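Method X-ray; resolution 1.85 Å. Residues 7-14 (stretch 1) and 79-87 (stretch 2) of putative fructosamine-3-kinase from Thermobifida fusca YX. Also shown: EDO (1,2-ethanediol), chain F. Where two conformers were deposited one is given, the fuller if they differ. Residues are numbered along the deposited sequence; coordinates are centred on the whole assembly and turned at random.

Stretch 1 (7-14) ARVTELTG
Stretch 2, residues 79-87: VAGWDDRTL

How do the two backbones meet? Residues 7-13 form the last turns of a helix, with phi/psi near -60/-45 as far as Glu11, drifting to -105/-17 at Thr13; Gly14 then leaves the helix at 72/8, a positive phi that glycine favours. The strand that includes residues 79-82 runs with its direction at 109° to the helix, the axes approaching to 7.1 Å, and a second strand begins at 86-87. Between them the chain turns back, with Asp83 N donating to Thr86 O (2.9 Å). Across the contact, the CA atoms of Leu12 and Gly81 lie 5.0 Å apart and those of Arg8 and Thr86 7.4 Å; together the stretches bury 395 Å².

What does Arg8 do at the turn? Its CA-to-CB bond points toward stretch 2, and chi angles of -67° (m), 155° (t), 62° (p) and -178° carry the guanidinium edge-on to the turn. Arg8 NH2 donates a hydrogen bond to Thr86 OG1 at 2.9 Å, and also lies 2.9 Å from Arg85 O. Thr86, buried and with chi1 at -42° (m), offers its hydroxyl near the guanidinium plane. The turn is itself braced by Asp83, whose chi1 of 64° (p) brings OD1 within 2.8 Å of Arg85 N to accept a hydrogen bond.

How does Leu12 fill the space one helical turn later? With CB toward the strand and the m,t rotamer (-69°, 175°), it spreads its methyls over the turn: CD1 sits 3.7 Å from Thr86 CB, while CD2 lies 3.7 Å from Trp82 O and 3.9 Å from Asp83 OD2. Leucine's branched end suits this place, and it has more area covered, 101 Å², than any other residue here. Trp82 instead points its CB away, and its p rotamer (72°, chi2 -82°) leaves NE1 to donate to O2 of the ethanediol at 3.1 Å.

Why is there a glycine where the helix end comes closest? Gly81 extends at 177/158, and a CB there would point toward the helix and fall 2.8 Å from Leu12 O, a clash. Beside it, Thr13 takes chi1 69° (p), so that OG1 donates back to Val9 O at 2.9 Å while CG2 packs 3.7 Å from Ala80 CB, whose small side chain points sideways. Two waters complete the join: one donates to Leu12 O and accepts from Trp82 N, both at 3.0 Å, and the other donates to Leu12 O at 3.2 Å and Ala80 O at 3.0 Å.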

# COMPACT_ATOMS: atom_id res chain seq x y z
N ALA A 7 11.53 15.00 -21.45
CA ALA A 7 11.14 16.40 -21.36
C ALA A 7 10.36 16.68 -20.07
O ALA A 7 10.60 17.68 -19.41
CB ALA A 7 10.29 16.81 -22.58
N ARG A 8 9.40 15.81 -19.77
CA ARG A 8 8.53 15.99 -18.61
C ARG A 8 9.34 15.94 -17.30
O ARG A 8 9.17 16.77 -16.40
CB ARG A 8 7.39 14.96 -18.67
CG ARG A 8 6.43 15.23 -19.85
CD ARG A 8 5.69 13.99 -20.34
NE ARG A 8 4.84 13.41 -19.31
CZ ARG A 8 4.13 12.29 -19.46
NH1 ARG A 8 4.12 11.65 -20.63
NH2 ARG A 8 3.40 11.85 -18.46
N VAL A 9 10.29 15.00 -17.24
CA VAL A 9 11.17 14.87 -16.06
C VAL A 9 12.03 16.11 -15.87
O VAL A 9 12.12 16.68 -14.78
CB VAL A 9 12.03 13.57 -16.14
CG1 VAL A 9 13.09 13.54 -15.04
CG2 VAL A 9 11.12 12.37 -16.01
N THR A 10 12.66 16.59 -16.94
CA THR A 10 13.44 17.80 -16.83
C THR A 10 12.61 18.99 -16.34
O THR A 10 13.08 19.76 -15.49
CB THR A 10 14.13 18.12 -18.16
OG1 THR A 10 15.04 17.04 -18.45
CG2 THR A 10 14.90 19.48 -18.09
N GLU A 11 11.40 19.14 -16.86
CA GLU A 11 10.52 20.22 -16.43
C GLU A 11 10.19 20.09 -14.95
O GLU A 11 10.19 21.08 -14.22
CB GLU A 11 9.21 20.18 -17.24
CG GLU A 11 8.25 21.34 -16.95
CD GLU A 11 8.77 22.68 -17.43
OE1 GLU A 11 9.29 22.75 -18.56
OE2 GLU A 11 8.64 23.67 -16.68
N LEU A 12 9.90 18.87 -14.51
CA LEU A 12 9.44 18.65 -13.14
C LEU A 12 10.56 18.69 -12.11
O LEU A 12 10.31 19.08 -10.97
CB LEU A 12 8.68 17.33 -13.04
CG LEU A 12 7.34 17.33 -13.75
CD1 LEU A 12 6.74 15.95 -13.68
CD2 LEU A 12 6.42 18.41 -13.15
N THR A 13 11.77 18.30 -12.49
CA THR A 13 12.92 18.24 -11.55
C THR A 13 13.93 19.34 -11.69
O THR A 13 14.76 19.53 -10.81
CB THR A 13 13.68 16.91 -11.71
OG1 THR A 13 14.36 16.89 -12.98
CG2 THR A 13 12.75 15.76 -11.57
N GLY A 14 13.90 20.04 -12.82
CA GLY A 14 14.90 21.03 -13.18
C GLY A 14 16.26 20.46 -13.55
O GLY A 14 17.21 21.19 -13.72
N VAL A 79 10.67 11.72 -3.71
CA VAL A 79 10.05 12.14 -4.96
C VAL A 79 10.89 13.28 -5.51
O VAL A 79 11.20 14.22 -4.78
CB VAL A 79 8.61 12.58 -4.71
CG1 VAL A 79 8.01 13.19 -5.98
CG2 VAL A 79 7.79 11.35 -4.23
N ALA A 80 11.30 13.17 -6.77
CA ALA A 80 12.07 14.20 -7.47
C ALA A 80 11.13 15.24 -8.11
O ALA A 80 11.47 16.41 -8.23
CB ALA A 80 12.95 13.57 -8.54
N GLY A 81 9.95 14.80 -8.49
CA GLY A 81 8.96 15.71 -9.09
C GLY A 81 7.71 14.99 -9.51
O GLY A 81 7.74 13.78 -9.77
N TRP A 82 6.61 15.71 -9.62
CA TRP A 82 5.38 15.09 -10.08
C TRP A 82 4.36 16.09 -10.60
O TRP A 82 4.41 17.29 -10.29
CB TRP A 82 4.77 14.28 -8.93
CG TRP A 82 4.18 15.12 -7.86
CD1 TRP A 82 4.85 15.73 -6.81
CD2 TRP A 82 2.81 15.47 -7.72
NE1 TRP A 82 3.96 16.41 -6.04
CE2 TRP A 82 2.70 16.28 -6.57
CE3 TRP A 82 1.66 15.18 -8.45
CZ2 TRP A 82 1.48 16.79 -6.12
CZ3 TRP A 82 0.42 15.70 -8.00
CH2 TRP A 82 0.36 16.50 -6.87
N ASP A 83 3.43 15.56 -11.38
CA ASP A 83 2.21 16.26 -11.75
C ASP A 83 1.16 15.21 -11.99
O ASP A 83 1.37 14.05 -11.67
CB ASP A 83 2.41 17.19 -12.95
CG ASP A 83 2.77 16.44 -14.24
OD1 ASP A 83 2.56 15.22 -14.35
OD2 ASP A 83 3.25 17.15 -15.13
N ASP A 84 -0.01 15.59 -12.51
CA ASP A 84 -1.10 14.61 -12.64
C ASP A 84 -0.80 13.51 -13.66
O ASP A 84 -1.52 12.52 -13.72
CB ASP A 84 -2.41 15.28 -13.04
CG ASP A 84 -2.95 16.21 -11.97
OD1 ASP A 84 -2.76 15.95 -10.77
OD2 ASP A 84 -3.57 17.23 -12.35
N ARG A 85 0.24 13.70 -14.46
CA ARG A 85 0.60 12.74 -15.56
C ARG A 85 1.88 11.92 -15.28
O ARG A 85 2.15 10.94 -16.00
CB ARG A 85 0.89 13.50 -16.86
CG ARG A 85 0.02 14.69 -17.23
CD ARG A 85 -1.37 14.25 -17.60
NE ARG A 85 -1.34 13.29 -18.70
CZ ARG A 85 -2.40 12.59 -19.10
NH1 ARG A 85 -3.58 12.72 -18.49
NH2 ARG A 85 -2.27 11.74 -20.07
N THR A 86 2.71 12.38 -14.32
CA THR A 86 4.12 11.95 -14.21
C THR A 86 4.51 11.92 -12.74
O THR A 86 4.14 12.81 -11.96
CB THR A 86 5.05 12.91 -14.93
OG1 THR A 86 4.47 13.31 -16.18
CG2 THR A 86 6.43 12.31 -15.18
N LEU A 87 5.23 10.89 -12.35
CA LEU A 87 5.77 10.80 -11.00
C LEU A 87 7.20 10.26 -11.12
O LEU A 87 7.40 9.17 -11.66
CB LEU A 87 4.88 9.91 -10.13
CG LEU A 87 5.31 9.59 -8.70
CD1 LEU A 87 5.55 10.85 -7.87
CD2 LEU A 87 4.28 8.67 -7.98
C1 EDO F . 5.87 16.72 -2.41
O1 EDO F . 6.32 16.15 -3.64
C2 EDO F . 4.36 16.89 -2.42
O2 EDO F . 4.06 17.90 -3.37
O HOH W 1 7.67 18.48 -9.63
O HOH W 2 10.13 19.05 -7.74